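Long-range contacts in phospho-2-dehydro-3-deoxyheptonate aldolase (Francisella tularensis, PDB 3TQK), which probably condenses phosphoenolpyruvate with D-erythrose 4-phosphate to give 3-deoxy-D-arabino-heptulosonate 7-phosphate, the first step of chorismate biosynthesis: residues T28-V33 with T131-P136; I287-I293 with A340-R344. All blocks are in the same frame, centred on the assembly; numbering follows the deposited sequence.

Contact 1 of 2, residues T28-V33 with T131-P136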
ATOM      1  N   THR A  28      31.363  11.184  10.065  1.00 33.92           N
ATOM      2  CA  THR A  28      31.045  12.084   8.966  1.00 33.31           C
ATOM      3  C   THR A  28      29.622  11.852   8.458  1.00 31.22           C
ATOM      4  O   THR A  28      28.892  12.810   8.186  1.00 30.47           O
ATOM      5  CB  THR A  28      32.042  11.968   7.794  1.00 34.44           C
ATOM      6  OG1 THR A  28      33.361  12.269   8.260  1.00 36.58           O
ATOM      7  CG2 THR A  28      31.691  12.968   6.675  1.00 34.46           C
ATOM      8  N   SER A  29      29.233  10.584   8.352  1.00 30.31           N
ATOM      9  CA  SER A  29      27.875  10.224   7.987  1.00 28.79           C
ATOM     10  C   SER A  29      26.864  10.829   8.964  1.00 27.98           C
ATOM     11  O   SER A  29      25.909  11.456   8.542  1.00 26.55           O
ATOM     12  CB  SER A  29      27.704   8.697   7.913  1.00 28.60           C
ATOM     13  OG  SER A  29      28.475   8.140   6.859  1.00 28.30           O
ATOM     14  N   PHE A  30      27.088  10.635  10.261  1.00 28.97           N
ATOM     15  CA  PHE A  30      26.189  11.146  11.289  1.00 28.92           C
ATOM     16  C   PHE A  30      25.968  12.657  11.129  1.00 28.95           C
ATOM     17  O   PHE A  30      24.826  13.150  11.173  1.00 27.61           O
ATOM     18  CB  PHE A  30      26.761  10.851  12.671  1.00 30.24           C
ATOM     19  CG  PHE A  30      26.010  11.506  13.794  1.00 31.48           C
ATOM     20  CD1 PHE A  30      24.788  10.999  14.219  1.00 32.85           C
ATOM     21  CD2 PHE A  30      26.528  12.623  14.438  1.00 34.76           C
ATOM     22  CE1 PHE A  30      24.085  11.598  15.269  1.00 34.16           C
ATOM     23  CE2 PHE A  30      25.830  13.239  15.485  1.00 35.40           C
ATOM     24  CZ  PHE A  30      24.610  12.721  15.902  1.00 34.83           C
ATOM     25  N   GLU A  31      27.068  13.373  10.922  1.00 29.78           N
ATOM     26  CA  GLU A  31      27.038  14.826  10.839  1.00 30.12           C
ATOM     27  C   GLU A  31      26.413  15.324   9.549  1.00 28.66           C
ATOM     28  O   GLU A  31      25.713  16.337   9.561  1.00 28.95           O
ATOM     29  CB  GLU A  31      28.442  15.405  11.038  1.00 32.08           C
ATOM     30  CG  GLU A  31      28.946  15.144  12.456  1.00 34.95           C
ATOM     31  CD  GLU A  31      30.402  15.469  12.675  1.00 40.23           C
ATOM     32  OE1 GLU A  31      31.132  15.761  11.695  1.00 41.05           O
ATOM     33  OE2 GLU A  31      30.818  15.414  13.858  1.00 44.65           O
ATOM     34  N   THR A  32      26.638  14.606   8.449  1.00 27.80           N
ATOM     35  CA  THR A  32      25.985  14.924   7.184  1.00 25.74           C
ATOM     36  C   THR A  32      24.469  14.770   7.303  1.00 24.19           C
ATOM     37  O   THR A  32      23.713  15.622   6.823  1.00 23.15           O
ATOM     38  CB  THR A  32      26.517  14.037   6.036  1.00 26.12           C
ATOM     39  OG1 THR A  32      27.915  14.263   5.873  1.00 25.64           O
ATOM     40  CG2 THR A  32      25.811  14.337   4.699  1.00 24.59           C
ATOM     41  N   VAL A  33      24.019  13.693   7.940  1.00 23.28           N
ATOM     42  CA  VAL A  33      22.590  13.451   8.065  1.00 21.77           C
ATOM     43  C   VAL A  33      21.959  14.482   8.995  1.00 22.25           C
ATOM     44  O   VAL A  33      20.948  15.087   8.657  1.00 21.32           O
ATOM     45  CB  VAL A  33      22.270  12.024   8.565  1.00 21.55           C
ATOM     46  CG1 VAL A  33      20.768  11.849   8.754  1.00 18.76           C
ATOM     47  CG2 VAL A  33      22.805  10.966   7.579  1.00 20.85           C
ATOM     48  N   THR A 131      27.142   9.119   2.284  1.00 25.32           N
ATOM     49  CA  THR A 131      27.023  10.063   3.381  1.00 24.81           C
ATOM     50  C   THR A 131      28.378  10.357   4.010  1.00 26.95           C
ATOM     51  O   THR A 131      28.622  11.485   4.472  1.00 26.85           O
ATOM     52  CB  THR A 131      26.088   9.559   4.478  1.00 23.80           C
ATOM     53  OG1 THR A 131      26.513   8.263   4.900  1.00 23.78           O
ATOM     54  CG2 THR A 131      24.628   9.528   3.983  1.00 21.52           C
ATOM     55  N   ASN A 132      29.259   9.353   4.014  1.00 28.25           N
ATOM     56  CA  ASN A 132      30.618   9.545   4.500  1.00 30.52           C
ATOM     57  C   ASN A 132      31.434  10.477   3.602  1.00 32.08           C
ATOM     58  O   ASN A 132      32.404  11.090   4.052  1.00 33.07           O
ATOM     59  CB  ASN A 132      31.329   8.202   4.669  1.00 31.65           C
ATOM     60  CG  ASN A 132      32.601   8.323   5.460  1.00 34.29           C
ATOM     61  OD1 ASN A 132      33.666   7.938   4.991  1.00 35.96           O
ATOM     62  ND2 ASN A 132      32.504   8.891   6.664  1.00 36.56           N
HETATM   63  N   MSE A 133      31.035  10.591   2.338  1.00 32.57           N
HETATM   64  CA  MSE A 133      31.618  11.589   1.433  1.00 34.62           C
HETATM   65  C   MSE A 133      31.022  12.985   1.653  1.00 33.50           C
HETATM   66  O   MSE A 133      31.451  13.946   1.018  1.00 34.25           O
HETATM   67  CB  MSE A 133      31.381  11.198  -0.027  1.00 35.48           C
HETATM   68  CG  MSE A 133      32.149   9.982  -0.512  1.00 40.03           C
HETATM   69 SE   MSE A 133      31.340   9.345  -2.171  1.00 47.25          SE
HETATM   70  CE  MSE A 133      31.086  11.078  -3.028  1.00 40.47           C
ATOM     71  N   GLY A 134      30.018  13.084   2.522  1.00 31.68           N
ATOM     72  CA  GLY A 134      29.368  14.359   2.816  1.00 30.87           C
ATOM     73  C   GLY A 134      28.140  14.648   1.965  1.00 29.58           C
ATOM     74  O   GLY A 134      27.689  15.790   1.921  1.00 29.36           O
ATOM     75  N   LEU A 135      27.608  13.620   1.291  1.00 28.61           N
ATOM     76  CA  LEU A 135      26.438  13.761   0.422  1.00 27.63           C
ATOM     77  C   LEU A 135      25.190  13.286   1.135  1.00 25.72           C
ATOM     78  O   LEU A 135      25.095  12.115   1.501  1.00 25.85           O
ATOM     79  CB  LEU A 135      26.572  12.922  -0.861  1.00 28.39           C
ATOM     80  CG  LEU A 135      27.176  13.569  -2.103  1.00 30.76           C
ATOM     81  CD1 LEU A 135      27.450  12.485  -3.178  1.00 33.34           C
ATOM     82  CD2 LEU A 135      26.288  14.674  -2.653  1.00 28.19           C
ATOM     83  N   PRO A 136      24.205  14.173   1.297  1.00 24.63           N
ATOM     84  CA  PRO A 136      22.919  13.696   1.790  1.00 23.15           C
ATOM     85  C   PRO A 136      22.266  12.784   0.769  1.00 22.81           C
ATOM     86  O   PRO A 136      22.427  13.006  -0.443  1.00 23.19           O
ATOM     87  CB  PRO A 136      22.084  14.967   1.941  1.00 22.78           C
ATOM     88  CG  PRO A 136      22.984  16.115   1.653  1.00 23.40           C
ATOM     89  CD  PRO A 136      24.203  15.614   0.993  1.00 24.92           C
TER
HETATM   90  O   HOH W   1      34.137   9.246   9.309  1.00 19.64           O
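Small hydroxyl side chains can join the end of one helix to the first turns of another, as T28-V33 and T131-P136 illustrate. The backbones come close, with 4.5 Å between S29 CA and N132 CA. Two hydroxyls of helix 27-45 face the end of the other helix. S29 OG can donate to T131 OG1, 2.8 Å away, though its proton has another acceptor within reach; T131 OG1 also reaches back to the carbonyls of L127 and S128 in its own helix. T32 OG1 can donate to T131 O at 3.2 Å or to T28 O at 2.9 Å, the choice being open. T131 O is needed at home too: it receives G134 N at 2.9 Å in the Schellman motif that closes the helix. G134, with phi of 93°, suits this turn because a CB would jam against the preceding carbonyl oxygen. At the outer edge, a water accepts from N132 ND2 at 3.1 Å and lies 3.3 Å from T28 OG1, bridging the segments.

Van der Waals packing fills the rest. T28 CG2 lies 3.3 Å from N132 O, T32 CG2 sits 3.8 Å from P136 N, and V33 CG2 approaches T131 CG2 at 4.3 Å.

In the TIM barrel, helix 27-45 precedes the first barrel strand, whereas helix 116-132 belongs to the beta-alpha-beta crossover between strands 84-89 and 137-140. L135 packs on A70 and L73 of helix 63-80, and P136 is hydrogen-bonded through the backbone to M88 of strand 84-89, leading the chain into the barrel wall.

Contact 2 of 2, residues I287-I293 with A340-R344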
ATOM      1  N   ILE A 287       9.520  29.480  -9.664  1.00 34.33           N
ATOM      2  CA  ILE A 287      10.386  29.701  -8.503  1.00 33.12           C
ATOM      3  C   ILE A 287      10.803  31.164  -8.352  1.00 34.49           C
ATOM      4  O   ILE A 287      10.957  31.666  -7.234  1.00 33.33           O
ATOM      5  CB  ILE A 287      11.634  28.802  -8.579  1.00 32.67           C
ATOM      6  CG1 ILE A 287      11.244  27.356  -8.229  1.00 30.77           C
ATOM      7  CG2 ILE A 287      12.724  29.302  -7.636  1.00 31.42           C
ATOM      8  CD1 ILE A 287      12.289  26.324  -8.563  1.00 29.97           C
ATOM      9  N   LYS A 288      10.959  31.849  -9.482  1.00 36.51           N
ATOM     10  CA  LYS A 288      11.339  33.256  -9.481  1.00 38.07           C
ATOM     11  C   LYS A 288      10.302  34.189  -8.843  1.00 38.32           C
ATOM     12  O   LYS A 288      10.669  35.223  -8.285  1.00 38.69           O
ATOM     13  CB  LYS A 288      11.640  33.704 -10.914  1.00 39.99           C
ATOM     14  CG  LYS A 288      13.043  33.345 -11.346  1.00 41.50           C
ATOM     15  CD  LYS A 288      13.147  32.741 -12.742  1.00 43.66           C
ATOM     16  CE  LYS A 288      13.333  33.744 -13.832  1.00 45.52           C
ATOM     17  NZ  LYS A 288      14.102  33.117 -14.937  1.00 47.29           N
ATOM     18  N   HIS A 289       9.024  33.823  -8.905  1.00 38.34           N
ATOM     19  CA  HIS A 289       7.943  34.735  -8.503  1.00 39.26           C
ATOM     20  C   HIS A 289       7.070  34.255  -7.332  1.00 37.60           C
ATOM     21  O   HIS A 289       6.129  34.945  -6.927  1.00 38.48           O
ATOM     22  CB  HIS A 289       7.073  35.037  -9.724  1.00 41.22           C
ATOM     23  CG  HIS A 289       7.792  35.806 -10.790  1.00 44.68           C
ATOM     24  ND1 HIS A 289       8.015  35.301 -12.054  1.00 47.25           N
ATOM     25  CD2 HIS A 289       8.356  37.039 -10.773  1.00 46.97           C
ATOM     26  CE1 HIS A 289       8.671  36.195 -12.774  1.00 49.02           C
ATOM     27  NE2 HIS A 289       8.893  37.258 -12.019  1.00 49.30           N
ATOM     28  N   SER A 290       7.394  33.088  -6.784  1.00 35.51           N
ATOM     29  CA  SER A 290       6.640  32.498  -5.692  1.00 33.71           C
ATOM     30  C   SER A 290       7.544  31.540  -4.908  1.00 31.92           C
ATOM     31  O   SER A 290       8.421  30.900  -5.480  1.00 31.23           O
ATOM     32  CB  SER A 290       5.423  31.763  -6.254  1.00 34.11           C
ATOM     33  OG  SER A 290       4.797  30.951  -5.282  1.00 32.48           O
ATOM     34  N   ASN A 291       7.331  31.467  -3.596  1.00 30.66           N
ATOM     35  CA  ASN A 291       8.090  30.579  -2.736  1.00 29.24           C
ATOM     36  C   ASN A 291       7.318  29.270  -2.477  1.00 28.08           C
ATOM     37  O   ASN A 291       7.669  28.528  -1.569  1.00 26.94           O
ATOM     38  CB  ASN A 291       8.447  31.283  -1.406  1.00 28.88           C
ATOM     39  CG  ASN A 291       9.605  32.300  -1.549  1.00 29.95           C
ATOM     40  OD1 ASN A 291       9.705  33.009  -2.540  1.00 32.40           O
ATOM     41  ND2 ASN A 291      10.463  32.374  -0.539  1.00 29.63           N
ATOM     42  N   ASP A 292       6.286  28.989  -3.276  1.00 28.20           N
ATOM     43  CA  ASP A 292       5.459  27.779  -3.095  1.00 27.41           C
ATOM     44  C   ASP A 292       6.180  26.470  -3.423  1.00 26.48           C
ATOM     45  O   ASP A 292       5.938  25.451  -2.772  1.00 25.15           O
ATOM     46  CB  ASP A 292       4.192  27.834  -3.960  1.00 28.31           C
ATOM     47  CG  ASP A 292       3.175  28.863  -3.473  1.00 28.69           C
ATOM     48  OD1 ASP A 292       3.168  29.221  -2.278  1.00 27.55           O
ATOM     49  OD2 ASP A 292       2.349  29.285  -4.300  1.00 27.73           O
ATOM     50  N   ILE A 293       7.006  26.494  -4.469  1.00 26.92           N
ATOM     51  CA  ILE A 293       7.809  25.340  -4.853  1.00 26.19           C
ATOM     52  C   ILE A 293       9.110  25.434  -4.078  1.00 25.59           C
ATOM     53  O   ILE A 293       9.801  26.452  -4.153  1.00 26.14           O
ATOM     54  CB  ILE A 293       8.106  25.315  -6.370  1.00 27.24           C
ATOM     55  CG1 ILE A 293       6.804  25.268  -7.187  1.00 28.10           C
ATOM     56  CG2 ILE A 293       8.982  24.119  -6.721  1.00 26.10           C
ATOM     57  CD1 ILE A 293       6.965  25.578  -8.702  1.00 26.51           C
ATOM     58  N   ALA A 340      17.255  30.715 -10.943  1.00 39.53           N
ATOM     59  CA  ALA A 340      15.888  30.881 -10.463  1.00 38.27           C
ATOM     60  C   ALA A 340      15.853  31.402  -9.029  1.00 36.67           C
ATOM     61  O   ALA A 340      15.082  32.307  -8.723  1.00 36.55           O
ATOM     62  CB  ALA A 340      15.131  29.561 -10.551  1.00 37.19           C
ATOM     63  N   VAL A 341      16.681  30.825  -8.160  1.00 35.25           N
ATOM     64  CA  VAL A 341      16.741  31.235  -6.761  1.00 33.94           C
ATOM     65  C   VAL A 341      17.331  32.643  -6.632  1.00 35.55           C
ATOM     66  O   VAL A 341      16.809  33.470  -5.877  1.00 35.36           O
ATOM     67  CB  VAL A 341      17.545  30.238  -5.901  1.00 32.76           C
ATOM     68  CG1 VAL A 341      17.776  30.788  -4.485  1.00 31.22           C
ATOM     69  CG2 VAL A 341      16.824  28.899  -5.836  1.00 30.10           C
ATOM     70  N   GLN A 342      18.393  32.932  -7.375  1.00 36.75           N
ATOM     71  CA  GLN A 342      19.003  34.267  -7.304  1.00 38.52           C
ATOM     72  C   GLN A 342      17.983  35.374  -7.635  1.00 39.42           C
ATOM     73  O   GLN A 342      17.920  36.393  -6.945  1.00 39.56           O
ATOM     74  CB  GLN A 342      20.239  34.356  -8.202  1.00 39.91           C
ATOM     75  CG  GLN A 342      21.405  33.510  -7.689  1.00 40.47           C
ATOM     76  CD  GLN A 342      22.412  33.151  -8.766  1.00 42.31           C
ATOM     77  OE1 GLN A 342      22.493  33.808  -9.794  1.00 45.95           O
ATOM     78  NE2 GLN A 342      23.188  32.106  -8.528  1.00 42.35           N
ATOM     79  N   VAL A 343      17.166  35.145  -8.661  1.00 39.97           N
ATOM     80  CA  VAL A 343      16.139  36.102  -9.058  1.00 41.02           C
ATOM     81  C   VAL A 343      14.997  36.134  -8.045  1.00 39.82           C
ATOM     82  O   VAL A 343      14.382  37.179  -7.807  1.00 40.49           O
ATOM     83  CB  VAL A 343      15.596  35.781 -10.466  1.00 42.28           C
ATOM     84  CG1 VAL A 343      14.380  36.643 -10.800  1.00 43.53           C
ATOM     85  CG2 VAL A 343      16.688  35.988 -11.512  1.00 43.35           C
ATOM     86  N   ARG A 344      14.718  34.986  -7.440  1.00 38.28           N
ATOM     87  CA  ARG A 344      13.720  34.924  -6.390  1.00 36.99           C
ATOM     88  C   ARG A 344      14.066  35.906  -5.270  1.00 37.35           C
ATOM     89  O   ARG A 344      13.185  36.593  -4.766  1.00 37.24           O
ATOM     90  CB  ARG A 344      13.604  33.505  -5.833  1.00 35.08           C
ATOM     91  CG  ARG A 344      12.550  33.350  -4.783  1.00 33.15           C
ATOM     92  CD  ARG A 344      12.651  32.013  -4.110  1.00 32.02           C
ATOM     93  NE  ARG A 344      11.693  31.046  -4.627  1.00 30.33           N
ATOM     94  CZ  ARG A 344      11.598  29.794  -4.203  1.00 29.61           C
ATOM     95  NH1 ARG A 344      12.420  29.334  -3.267  1.00 29.15           N
ATOM     96  NH2 ARG A 344      10.673  28.989  -4.725  1.00 31.24           N
TER
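Where a TIM barrel closes, its last alpha-beta turn meets its final helix, and here one arginine holds the two together. R344, near the end of helix 327-344, extends its side chain into the turn between helix 276-289 and strand 293-299. R344 NE donates to I287 O at 2.8 Å, and R344 NH2 to I293 O at 2.7 Å, close to the guanidinium plane. S290 O receives two weak hydrogen bonds, from R344 NH2 at 3.0 Å and from R344 NE at 3.4 Å. I287 CG2 covers one face of the guanidinium and N291 CA the opposite one. Aliphatic contacts add to this: I287 CG2 lies 3.8 Å from A340 CB, and K288 CG lies 3.6 Å from V343 CG1. The backbones approach to 4.2 Å between K288 CA and R344 CA. Within the turn, D292 N donates to S290 OG at 3.2 Å, forming an ST turn. R344 NH1 bonds to D49 O, just before the first barrel strand, so the same side chain touches both ends of the strand order. The guanidinium thus meets backbone carbonyls in this contact rather than a carboxylate: its several donors gather acceptors from the turn, with aliphatic contacts beside them.

How the contacts relate
The two contacts show one principle at separate places on the barrel: each involves a turn that carries the chain from an outer helix into a barrel strand, the third in contact 1 and the eighth in contact 2. Their centres lie 28 Å apart and their nearest atoms about 16 Å, so they do not touch; along the chain, contact 1 closes before contact 2 opens. Both turns precede their strands, whereas the manganese ligands C58, H266 and E299 lie at or beyond the C-terminal ends of theirs, with D322 completing the site. Neither contact reaches the metal site; both are structural, and the partner chain touches neither.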